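Local coordinates for phosphogluconate dehydrogenase NAD-binding putative C-terminal domain-containing protein (Sinorhizobium meliloti, PDB 4EZB) that is of unknown function but is probably an oxidoreductase pairing a Rossmann-like dinucleotide-binding domain with an all-helical C-terminal domain, at residues 35-40 with 65-70; 198-203 with 261-266; 208-213 with 281-286. All coordinates share one frame; numbering follows the deposited sequence.

How the contacts relate
Contact 1 stands apart in the sheet-containing N-terminal half, about 32 Å from contact 2 and 39 Å from contact 3, measured between centres. It is a partly buried meeting of two neighbouring helices, made by the amide of Q37 lying on the R70 CD methylene and a methyl of L67, without a direct hydrogen bond. Contacts 2 and 3 are buried, lie about 14 Å apart between centres, and share helix 190-218, which packs on helix 238-268 in one and on helix 275-291 in the other. They touch each other, K203 O lying 3.5 Å from I284 CD1. Both rest on aliphatic carbons, methyls above all, and both reach the second subunit, but contact 3 adds a water bridge.

Contact 1 of 3, residues 35-40 with 65-70; sequences AAQSIA and GALRAR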
loop_
_atom_site.group_PDB
_atom_site.type_symbol
_atom_site.label_atom_id
_atom_site.label_comp_id
_atom_site.label_asym_id
_atom_site.label_seq_id
_atom_site.Cartn_x
_atom_site.Cartn_y
_atom_site.Cartn_z
ATOM N N ALA A 35 6.736 21.749 23.283
ATOM C CA ALA A 35 6.161 22.270 22.034
ATOM C C ALA A 35 5.710 23.724 22.160
ATOM O O ALA A 35 6.067 24.547 21.308
ATOM C CB ALA A 35 5.018 21.386 21.537
ATOM N N ALA A 36 4.944 24.028 23.218
ATOM C CA ALA A 36 4.519 25.398 23.511
ATOM C C ALA A 36 5.695 26.306 23.791
ATOM O O ALA A 36 5.647 27.486 23.451
ATOM C CB ALA A 36 3.541 25.443 24.668
ATOM N N GLN A 37 6.743 25.760 24.418
ATOM C CA GLN A 37 7.948 26.539 24.752
ATOM C C GLN A 37 8.772 26.939 23.522
ATOM O O GLN A 37 9.065 28.127 23.325
ATOM C CB GLN A 37 8.808 25.805 25.780
ATOM C CG GLN A 37 8.382 26.091 27.214
ATOM C CD GLN A 37 9.002 25.137 28.221
ATOM O OE1 GLN A 37 10.041 24.521 27.968
ATOM N NE2 GLN A 37 8.364 25.012 29.377
ATOM N N SER A 38 9.117 25.954 22.690
ATOM C CA SER A 38 9.771 26.216 21.403
ATOM C C SER A 38 8.976 27.168 20.501
ATOM O O SER A 38 9.558 28.071 19.912
ATOM C CB SER A 38 10.069 24.919 20.664
ATOM O OG SER A 38 9.004 24.009 20.830
ATOM N N ILE A 39 7.655 26.986 20.402
ATOM C CA ILE A 39 6.845 27.939 19.634
ATOM C C ILE A 39 6.985 29.349 20.213
ATOM O O ILE A 39 7.315 30.293 19.487
ATOM C CB ILE A 39 5.352 27.539 19.516
ATOM C CG1 ILE A 39 5.198 26.381 18.527
ATOM C CG2 ILE A 39 4.516 28.726 19.044
ATOM C CD1 ILE A 39 3.856 25.679 18.599
ATOM N N ALA A 40 6.747 29.482 21.516
ATOM C CA ALA A 40 6.829 30.789 22.181
ATOM C C ALA A 40 8.254 31.316 22.145
ATOM O O ALA A 40 8.477 32.530 22.139
ATOM C CB ALA A 40 6.335 30.698 23.614
ATOM N N GLY A 65 8.414 27.625 40.529
ATOM C CA GLY A 65 9.596 28.447 40.402
ATOM C C GLY A 65 10.279 28.212 39.077
ATOM O O GLY A 65 10.508 29.157 38.318
ATOM N N ALA A 66 10.586 26.945 38.802
ATOM C CA ALA A 66 11.312 26.556 37.596
ATOM C C ALA A 66 10.531 26.859 36.320
ATOM O O ALA A 66 11.126 27.203 35.299
ATOM C CB ALA A 66 11.685 25.086 37.648
ATOM N N LEU A 67 9.205 26.726 36.361
ATOM C CA LEU A 67 8.421 27.018 35.158
ATOM C C LEU A 67 8.273 28.521 34.896
ATOM O O LEU A 67 8.296 28.948 33.740
ATOM C CB LEU A 67 7.062 26.312 35.164
ATOM C CG LEU A 67 6.475 26.060 33.767
ATOM C CD1 LEU A 67 7.425 25.246 32.885
ATOM C CD2 LEU A 67 5.108 25.392 33.872
ATOM N N ARG A 68 8.154 29.310 35.964
ATOM C CA ARG A 68 8.009 30.758 35.837
ATOM C C ARG A 68 9.282 31.447 35.360
ATOM O O ARG A 68 9.230 32.468 34.665
ATOM C CB ARG A 68 7.563 31.358 37.145
ATOM C CG ARG A 68 6.176 30.914 37.523
ATOM C CD ARG A 68 5.809 31.381 38.915
ATOM N NE ARG A 68 4.416 31.812 38.938
ATOM C CZ ARG A 68 3.993 33.000 38.507
ATOM N NH1 ARG A 68 4.848 33.894 38.015
ATOM N NH2 ARG A 68 2.703 33.298 38.567
ATOM N N ALA A 69 10.422 30.880 35.741
ATOM C CA ALA A 69 11.706 31.365 35.267
ATOM C C ALA A 69 11.810 31.148 33.768
ATOM O O ALA A 69 12.262 32.039 33.047
ATOM C CB ALA A 69 12.850 30.665 35.983
ATOM N N ARG A 70 11.393 29.972 33.296
ATOM C CA ARG A 70 11.485 29.690 31.868
ATOM C C ARG A 70 10.510 30.539 31.073
ATOM O O ARG A 70 10.826 30.986 29.968
ATOM C CB ARG A 70 11.334 28.218 31.527
ATOM C CG ARG A 70 11.898 27.956 30.142
ATOM C CD ARG A 70 11.754 26.512 29.737
ATOM N NE ARG A 70 12.876 25.698 30.189
ATOM C CZ ARG A 70 13.798 25.178 29.384
ATOM N NH1 ARG A 70 13.742 25.390 28.072
ATOM N NH2 ARG A 70 14.782 24.443 29.895
#
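Q37 reaches across from helix 34-44 and lays its amide against two side chains of helix 64-73. OE1 of Q37 rests on the aliphatic part of R70, 3.2 Å from R70 CD, while the other branch of the amide points toward L67, with Q37 NE2 3.6 Å from L67 CD1. The two long chains, Q37 and R70, cross at about a right angle, yet their flat ends are nearly parallel, the amide and guanidinium planes being only 16° apart. OE1 of Q37 is still 3.8 Å from R70 NE, so the pair meets by van der Waals contact and loose polar attraction, not through a hydrogen bond. Two torsions bring the groups together: Q37 runs extended beyond CG (chi2 167°), and R70 bends at chi3 (-87°), which brings the guanidinium round toward OE1, oblique to it and not stacked on the amide. An alanine in place of Q37 is likely to take away what covers R70 CD and one side of L67 CD1, leaving the arginine freer to swing.

Behind this first shell, L67 also packs on R57, and A36, I39 and A40 press on F29 of strand 26-30, seating helix 34-44 on the sheet. A40 additionally meets V76. Strands 26-30, 50-54 and 77-79 run parallel and side by side, with the two helices as the connections between them. This is the successive beta-alpha-beta arrangement of a Rossmann-type domain, and A36 fits the last position of a GxGxxA-like sequence, consistent with dinucleotide binding.

Contact 2 of 3, residues 198-203 with 261-266; sequences RSVMIK and TEAAET
Where S199 and V200 meet A263 the side chains are aliphatic, and the nearby flat group, the R198 guanidinium, is covered within its own helix: I202 CD1 sits 3.7 Å above one face, over the centre. In the contact itself one methyl, A263 CB, faces a V200 methyl and the S199 CB methylene. CG2 of V200 lies 4.2 Å from A263 CB, and S199 CB stands 4.4 Å from the same methyl. With V200 CG1 anti to the backbone N (chi1 170°), it is the CG2 branch that is left to face A263.

Between the two segments no polar bond forms; K203 NZ donates to S199 OG at 3.1 Å and also forms a salt bridge with E259, further along helix 238-268. On that second helix E262 O takes two donors: T266 N, and T266 OG1 from 46° out of the carbonyl plane. M196 covers E262, A263 and T266 alongside the contact. V200 and M201, a selenomethionine, also pack on A212 of the second subunit. Long helices meeting lightly at an alanine and a serine, next to a subunit interface, fit the all-helical C-terminal domain of 6-phosphogluconate dehydrogenase-like proteins, where that domain carries the dimer contacts.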
loop_
_atom_site.group_PDB
_atom_site.type_symbol
_atom_site.label_atom_id
_atom_site.label_comp_id
_atom_site.label_asym_id
_atom_site.label_seq_id
_atom_site.Cartn_x
_atom_site.Cartn_y
_atom_site.Cartn_z
ATOM N N ARG A 198 -3.256 11.207 5.395
ATOM C CA ARG A 198 -1.953 11.319 4.762
ATOM C C ARG A 198 -1.060 10.174 5.245
ATOM O O ARG A 198 -0.201 9.703 4.502
ATOM C CB ARG A 198 -1.329 12.663 5.140
ATOM C CG ARG A 198 0.074 12.894 4.621
ATOM C CD ARG A 198 0.656 14.218 5.111
ATOM N NE ARG A 198 2.081 14.301 4.790
ATOM C CZ ARG A 198 3.073 14.071 5.652
ATOM N NH1 ARG A 198 2.818 13.764 6.923
ATOM N NH2 ARG A 198 4.333 14.165 5.244
ATOM N N SER A 199 -1.275 9.747 6.489
ATOM C CA SER A 199 -0.571 8.598 7.079
ATOM C C SER A 199 -0.844 7.292 6.390
ATOM O O SER A 199 0.022 6.416 6.357
ATOM C CB SER A 199 -0.970 8.428 8.535
ATOM O OG SER A 199 -0.008 9.032 9.356
ATOM N N VAL A 200 -2.050 7.166 5.841
ATOM C CA VAL A 200 -2.520 5.922 5.252
ATOM C C VAL A 200 -1.694 5.512 4.047
ATOM O O VAL A 200 -1.266 4.362 3.948
ATOM C CB VAL A 200 -4.027 6.005 4.917
ATOM C CG1 VAL A 200 -4.495 4.811 4.086
ATOM C CG2 VAL A 200 -4.804 6.097 6.214
HETATM N N MSE A 201 -1.453 6.457 3.151
HETATM C CA MSE A 201 -0.635 6.208 1.966
HETATM C C MSE A 201 0.799 5.950 2.338
HETATM O O MSE A 201 1.434 5.037 1.814
HETATM C CB MSE A 201 -0.714 7.437 1.073
HETATM C CG MSE A 201 -2.037 7.483 0.306
HETATM SE SE MSE A 201 -2.286 5.906 -0.869
HETATM C CE MSE A 201 -0.516 5.767 -1.745
ATOM N N ILE A 202 1.315 6.742 3.266
ATOM C CA ILE A 202 2.731 6.720 3.587
ATOM C C ILE A 202 3.105 5.452 4.360
ATOM O O ILE A 202 4.014 4.746 3.986
ATOM C CB ILE A 202 3.152 8.007 4.350
ATOM C CG1 ILE A 202 2.858 9.275 3.495
ATOM C CG2 ILE A 202 4.608 7.905 4.775
ATOM C CD1 ILE A 202 3.116 10.608 4.185
ATOM N N LYS A 203 2.377 5.178 5.426
ATOM C CA LYS A 203 2.573 3.973 6.220
ATOM C C LYS A 203 2.011 2.697 5.586
ATOM O O LYS A 203 2.422 1.566 5.953
ATOM C CB LYS A 203 1.936 4.167 7.597
ATOM C CG LYS A 203 2.886 4.756 8.641
ATOM C CD LYS A 203 3.009 6.264 8.546
ATOM C CE LYS A 203 3.306 6.890 9.907
ATOM N NZ LYS A 203 3.017 8.343 9.788
ATOM N N THR A 261 -2.781 3.697 14.187
ATOM C CA THR A 261 -3.947 3.345 15.014
ATOM C C THR A 261 -4.965 4.486 15.062
ATOM O O THR A 261 -6.173 4.251 15.012
ATOM C CB THR A 261 -3.548 2.963 16.458
ATOM O OG1 THR A 261 -2.399 2.108 16.435
ATOM C CG2 THR A 261 -4.709 2.250 17.178
ATOM N N GLU A 262 -4.465 5.714 15.153
ATOM C CA GLU A 262 -5.308 6.901 15.142
ATOM C C GLU A 262 -5.975 7.045 13.785
ATOM O O GLU A 262 -7.171 7.338 13.717
ATOM C CB GLU A 262 -4.490 8.148 15.471
ATOM C CG GLU A 262 -4.103 8.273 16.936
ATOM C CD GLU A 262 -2.743 8.930 17.128
ATOM O OE1 GLU A 262 -2.261 9.621 16.196
ATOM O OE2 GLU A 262 -2.145 8.746 18.212
ATOM N N ALA A 263 -5.202 6.825 12.714
ATOM C CA ALA A 263 -5.719 6.938 11.344
ATOM C C ALA A 263 -6.874 5.975 11.035
ATOM O O ALA A 263 -7.864 6.376 10.403
ATOM C CB ALA A 263 -4.603 6.816 10.321
ATOM N N ALA A 264 -6.758 4.726 11.490
ATOM C CA ALA A 264 -7.853 3.753 11.394
ATOM C C ALA A 264 -9.119 4.233 12.109
ATOM O O ALA A 264 -10.222 4.091 11.578
ATOM C CB ALA A 264 -7.421 2.388 11.929
ATOM N N GLU A 265 -8.950 4.798 13.308
ATOM C CA GLU A 265 -10.068 5.374 14.091
ATOM C C GLU A 265 -10.712 6.590 13.397
ATOM O O GLU A 265 -11.924 6.747 13.404
ATOM C CB GLU A 265 -9.591 5.755 15.501
ATOM C CG GLU A 265 -9.375 4.570 16.432
ATOM C CD GLU A 265 -8.273 4.805 17.451
ATOM O OE1 GLU A 265 -8.057 5.968 17.874
ATOM O OE2 GLU A 265 -7.619 3.812 17.836
ATOM N N THR A 266 -9.887 7.440 12.794
ATOM C CA THR A 266 -10.367 8.584 12.010
ATOM C C THR A 266 -11.227 8.128 10.835
ATOM O O THR A 266 -12.328 8.650 10.612
ATOM C CB THR A 266 -9.178 9.419 11.497
ATOM O OG1 THR A 266 -8.496 9.998 12.611
ATOM C CG2 THR A 266 -9.626 10.520 10.559
#

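Contact 3 of 3, residues 208-213 with 281-286; sequences LLIEAL and CETIAA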
loop_
_atom_site.group_PDB
_atom_site.type_symbol
_atom_site.label_atom_id
_atom_site.label_comp_id
_atom_site.label_asym_id
_atom_site.label_seq_id
_atom_site.Cartn_x
_atom_site.Cartn_y
_atom_site.Cartn_z
ATOM N N LEU A 208 3.260 -2.326 2.975
ATOM C CA LEU A 208 3.261 -3.170 1.757
ATOM C C LEU A 208 4.661 -3.659 1.426
ATOM O O LEU A 208 4.857 -4.823 1.093
ATOM C CB LEU A 208 2.688 -2.451 0.521
ATOM C CG LEU A 208 1.207 -2.107 0.461
ATOM C CD1 LEU A 208 0.955 -1.096 -0.680
ATOM C CD2 LEU A 208 0.393 -3.393 0.293
ATOM N N LEU A 209 5.640 -2.770 1.519
ATOM C CA LEU A 209 7.037 -3.208 1.321
ATOM C C LEU A 209 7.429 -4.266 2.342
ATOM O O LEU A 209 8.117 -5.237 2.012
ATOM C CB LEU A 209 8.004 -2.029 1.370
ATOM C CG LEU A 209 7.902 -1.099 0.144
ATOM C CD1 LEU A 209 8.425 0.286 0.484
ATOM C CD2 LEU A 209 8.647 -1.627 -1.079
ATOM N N ILE A 210 6.975 -4.112 3.580
ATOM C CA ILE A 210 7.361 -5.097 4.593
ATOM C C ILE A 210 6.771 -6.457 4.202
ATOM O O ILE A 210 7.485 -7.477 4.203
ATOM C CB ILE A 210 6.889 -4.687 6.010
ATOM C CG1 ILE A 210 7.671 -3.471 6.535
ATOM C CG2 ILE A 210 6.921 -5.875 6.986
ATOM C CD1 ILE A 210 7.034 -2.829 7.777
ATOM N N GLU A 211 5.483 -6.465 3.844
ATOM C CA GLU A 211 4.796 -7.721 3.481
ATOM C C GLU A 211 5.367 -8.347 2.179
ATOM O O GLU A 211 5.708 -9.521 2.139
ATOM C CB GLU A 211 3.257 -7.541 3.427
ATOM C CG GLU A 211 2.499 -8.870 3.285
ATOM C CD GLU A 211 1.030 -8.848 3.715
ATOM O OE1 GLU A 211 0.174 -9.347 2.939
ATOM O OE2 GLU A 211 0.716 -8.377 4.837
ATOM N N ALA A 212 5.505 -7.550 1.127
ATOM C CA ALA A 212 6.012 -8.047 -0.149
ATOM C C ALA A 212 7.454 -8.530 -0.037
ATOM O O ALA A 212 7.774 -9.624 -0.492
ATOM C CB ALA A 212 5.932 -6.959 -1.207
ATOM N N LEU A 213 8.317 -7.696 0.536
ATOM C CA LEU A 213 9.750 -7.947 0.544
ATOM C C LEU A 213 10.197 -9.115 1.422
ATOM O O LEU A 213 11.096 -9.860 1.045
ATOM C CB LEU A 213 10.534 -6.680 0.918
ATOM C CG LEU A 213 10.566 -5.539 -0.101
ATOM C CD1 LEU A 213 11.719 -4.582 0.203
ATOM C CD2 LEU A 213 10.685 -6.060 -1.523
ATOM N N CYS A 281 -0.740 -0.860 10.479
ATOM C CA CYS A 281 -0.423 -0.728 11.894
ATOM C C CYS A 281 0.068 -2.036 12.500
ATOM O O CYS A 281 1.145 -2.073 13.099
ATOM C CB CYS A 281 -1.668 -0.208 12.642
ATOM S SG CYS A 281 -1.833 -0.653 14.391
ATOM N N GLU A 282 -0.716 -3.104 12.360
ATOM C CA GLU A 282 -0.260 -4.431 12.763
ATOM C C GLU A 282 1.122 -4.767 12.162
ATOM O O GLU A 282 2.027 -5.230 12.863
ATOM C CB GLU A 282 -1.275 -5.500 12.350
ATOM C CG GLU A 282 -0.629 -6.878 12.190
ATOM C CD GLU A 282 -1.600 -8.044 12.210
ATOM O OE1 GLU A 282 -1.127 -9.196 12.027
ATOM O OE2 GLU A 282 -2.816 -7.821 12.412
ATOM N N THR A 283 1.273 -4.519 10.861
ATOM C CA THR A 283 2.470 -4.921 10.127
ATOM C C THR A 283 3.696 -4.182 10.609
ATOM O O THR A 283 4.738 -4.799 10.862
ATOM C CB THR A 283 2.310 -4.704 8.611
ATOM O OG1 THR A 283 1.198 -5.484 8.143
ATOM C CG2 THR A 283 3.594 -5.134 7.848
ATOM N N ILE A 284 3.574 -2.863 10.711
ATOM C CA ILE A 284 4.681 -2.013 11.166
ATOM C C ILE A 284 5.107 -2.373 12.614
ATOM O O ILE A 284 6.304 -2.451 12.918
ATOM C CB ILE A 284 4.313 -0.522 11.000
ATOM C CG1 ILE A 284 4.258 -0.158 9.518
ATOM C CG2 ILE A 284 5.300 0.383 11.729
ATOM C CD1 ILE A 284 3.546 1.155 9.247
ATOM N N ALA A 285 4.128 -2.645 13.476
ATOM C CA ALA A 285 4.401 -3.074 14.868
ATOM C C ALA A 285 5.072 -4.434 14.918
ATOM O O ALA A 285 6.039 -4.620 15.658
ATOM C CB ALA A 285 3.124 -3.108 15.690
ATOM N N ALA A 286 4.540 -5.391 14.155
ATOM C CA ALA A 286 5.136 -6.717 14.068
ATOM C C ALA A 286 6.570 -6.627 13.577
ATOM O O ALA A 286 7.436 -7.306 14.109
ATOM C CB ALA A 286 4.323 -7.613 13.148
HETATM O O HOH W 1 2.027 -7.895 7.009
#
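I210 and T283 make the tight half of this contact: their CG2 methyls are 3.5 Å apart, and the same T283 methyl lies 3.8 Å from I210 CB. Both CG2 methyls stand opposite the backbone N of their own residue, which aims them at each other as the two side chains slide past in opposite directions. I210 CD1 extends the contact to I284, 4.2 Å from I284 CG1.

The axes of segments 208-213 and 281-286 approach to 9.7 Å at an angle of 68°, within the all-helical C-terminal domain that also pairs the subunits: L208 packs on L208 of the second subunit.

On the looser side the groups no longer touch. E211 OE2 is 4.4 Å from T283 OG1, and a water fills the space between them, donating to E211 OE2 at 2.6 Å and to T283 OG1 at 2.8 Å. T283 OG1 is also hydrogen-bonded to A279 O, one turn back in its own helix. The carboxylate of E211 has its firmer partners across the dimer interface, where OE2 accepts from M276 N and OE1 from S277 N of the second subunit, amides at the start of that subunit's helix 275-291, whose positive end would probably stabilise the buried negative charge.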